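Local coordinates for protein predicted phosphatase, HAD family (Clostridium acetobutylicum, PDB 3MC1) that is a predicted phosphatase of the HAD family, probably hydrolysing phosphate esters at a site where a sodium ion is bound in this crystal, at residues T23-Y28 / D75-K80. Sequence-based numbering, arbitrary orientation.
Sequences TKSVKY and DYFKAK
S25 sits where segments 23-28 and 75-80 bring their backbones nearest, its hydroxyl set between Y76 and F77. OG lies at the edge of the Y76 ring, in its plane, 3.1 Å from CD2, and it also touches F77 through CB, 3.3 Å away. With OG beside its own backbone N (chi1 -61°), the hydroxyl bonds back to the carbonyl of G21 one turn earlier, so a buried polar atom is satisfied within its own helix; across the contact it meets only carbon, of Y76 and F77. The small side chain lets S25 and F77 bring their CA atoms to 5.6 Å, in a roughly antiparallel pair whose short axes make an angle of 148°. Against buried S25 and F77, the partly exposed K24, Y28, D75 and Y76 form the looser, more solvent-facing side. Y28 leans on the base of Y76, CD2 to CB 3.9 Å, and its CE2 passes 4.2 Å from D75 CB, obliquely to the ring. Further out along the Y76 ring, K24 sets CB 3.8 Å from CE2, then runs out extended to a salt bridge with E20; the Y76 hydroxyl bonds to E84, and that of Y28 to K32. Both helices belong to the helical cap beside the Rossmann-like HAD core, and F77 reaches on to an edge-to-face stack with F115. The chemistry is consistent with an interface held by shape and van der Waals contact rather than by directed bonds between the segments.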
# COMPACT_ATOMS: atom_id res chain seq x y z
N THR A 23 -0.15 -13.45 1.80
CA THR A 23 -0.58 -14.60 1.02
C THR A 23 -0.96 -15.75 1.94
O THR A 23 -1.88 -16.53 1.64
CB THR A 23 0.50 -15.07 0.01
OG1 THR A 23 1.72 -15.35 0.69
CG2 THR A 23 0.73 -14.00 -1.06
N LYS A 24 -0.28 -15.85 3.08
CA LYS A 24 -0.59 -16.90 4.04
C LYS A 24 -1.95 -16.65 4.71
O LYS A 24 -2.69 -17.60 4.98
CB LYS A 24 0.52 -17.02 5.09
CG LYS A 24 1.69 -17.87 4.61
CD LYS A 24 2.80 -17.98 5.64
CE LYS A 24 3.94 -18.84 5.09
NZ LYS A 24 5.04 -19.05 6.07
N SER A 25 -2.29 -15.38 4.94
CA SER A 25 -3.57 -15.04 5.55
C SER A 25 -4.70 -15.34 4.56
O SER A 25 -5.78 -15.79 4.94
CB SER A 25 -3.60 -13.56 5.97
OG SER A 25 -2.60 -13.28 6.93
N VAL A 26 -4.45 -15.07 3.28
CA VAL A 26 -5.45 -15.33 2.25
C VAL A 26 -5.64 -16.85 2.12
O VAL A 26 -6.76 -17.33 2.04
CB VAL A 26 -5.01 -14.75 0.90
CG1 VAL A 26 -6.05 -15.07 -0.18
CG2 VAL A 26 -4.82 -13.24 1.03
N LYS A 27 -4.53 -17.59 2.09
CA LYS A 27 -4.60 -19.05 1.97
C LYS A 27 -5.36 -19.62 3.16
O LYS A 27 -6.17 -20.54 3.00
CB LYS A 27 -3.20 -19.67 1.91
CG LYS A 27 -3.23 -21.19 1.85
CD LYS A 27 -1.86 -21.79 2.12
CE LYS A 27 -1.13 -22.18 0.85
NZ LYS A 27 -1.71 -23.41 0.23
N TYR A 28 -5.09 -19.08 4.35
CA TYR A 28 -5.77 -19.54 5.56
C TYR A 28 -7.27 -19.31 5.43
O TYR A 28 -8.08 -20.15 5.82
CB TYR A 28 -5.27 -18.78 6.79
CG TYR A 28 -6.14 -19.01 8.00
CD1 TYR A 28 -6.04 -20.19 8.74
CD2 TYR A 28 -7.10 -18.07 8.38
CE1 TYR A 28 -6.88 -20.44 9.82
CE2 TYR A 28 -7.95 -18.31 9.46
CZ TYR A 28 -7.83 -19.50 10.17
OH TYR A 28 -8.68 -19.76 11.23
N ASP A 75 -7.97 -13.20 11.39
CA ASP A 75 -7.70 -14.08 12.52
C ASP A 75 -6.24 -14.47 12.50
O ASP A 75 -5.60 -14.57 13.55
CB ASP A 75 -8.53 -15.37 12.45
CG ASP A 75 -10.02 -15.11 12.45
OD1 ASP A 75 -10.47 -14.17 13.14
OD2 ASP A 75 -10.74 -15.87 11.77
N TYR A 76 -5.72 -14.71 11.30
CA TYR A 76 -4.33 -15.09 11.13
C TYR A 76 -3.39 -13.89 10.97
O TYR A 76 -2.28 -13.89 11.50
CB TYR A 76 -4.19 -15.99 9.90
CG TYR A 76 -2.76 -16.43 9.65
CD1 TYR A 76 -2.23 -17.56 10.29
CD2 TYR A 76 -1.92 -15.70 8.81
CE1 TYR A 76 -0.90 -17.94 10.10
CE2 TYR A 76 -0.60 -16.07 8.61
CZ TYR A 76 -0.09 -17.18 9.26
OH TYR A 76 1.22 -17.54 9.04
N PHE A 77 -3.82 -12.89 10.20
CA PHE A 77 -2.98 -11.71 9.97
C PHE A 77 -2.67 -10.89 11.20
O PHE A 77 -1.53 -10.50 11.43
CB PHE A 77 -3.62 -10.80 8.93
CG PHE A 77 -2.74 -9.66 8.52
CD1 PHE A 77 -1.74 -9.85 7.58
CD2 PHE A 77 -2.89 -8.40 9.10
CE1 PHE A 77 -0.88 -8.81 7.23
CE2 PHE A 77 -2.03 -7.35 8.75
CZ PHE A 77 -1.03 -7.56 7.81
N LYS A 78 -3.69 -10.61 12.01
CA LYS A 78 -3.49 -9.79 13.19
C LYS A 78 -2.47 -10.37 14.17
O LYS A 78 -1.81 -9.62 14.90
CB LYS A 78 -4.81 -9.60 13.93
CG LYS A 78 -5.27 -10.87 14.65
CD LYS A 78 -6.67 -10.72 15.21
CE LYS A 78 -7.10 -11.98 15.99
NZ LYS A 78 -8.50 -11.86 16.49
N ALA A 79 -2.31 -11.69 14.16
CA ALA A 79 -1.41 -12.34 15.12
C ALA A 79 -0.14 -12.93 14.56
O ALA A 79 0.83 -13.10 15.29
CB ALA A 79 -2.19 -13.42 15.88
N LYS A 80 -0.13 -13.25 13.27
CA LYS A 80 1.05 -13.84 12.67
C LYS A 80 1.43 -13.20 11.35
O LYS A 80 2.58 -12.84 11.15
CB LYS A 80 0.83 -15.34 12.43
CG LYS A 80 0.69 -16.17 13.69
CD LYS A 80 1.89 -17.08 13.87
CE LYS A 80 2.07 -18.02 12.68
NZ LYS A 80 3.27 -18.89 12.87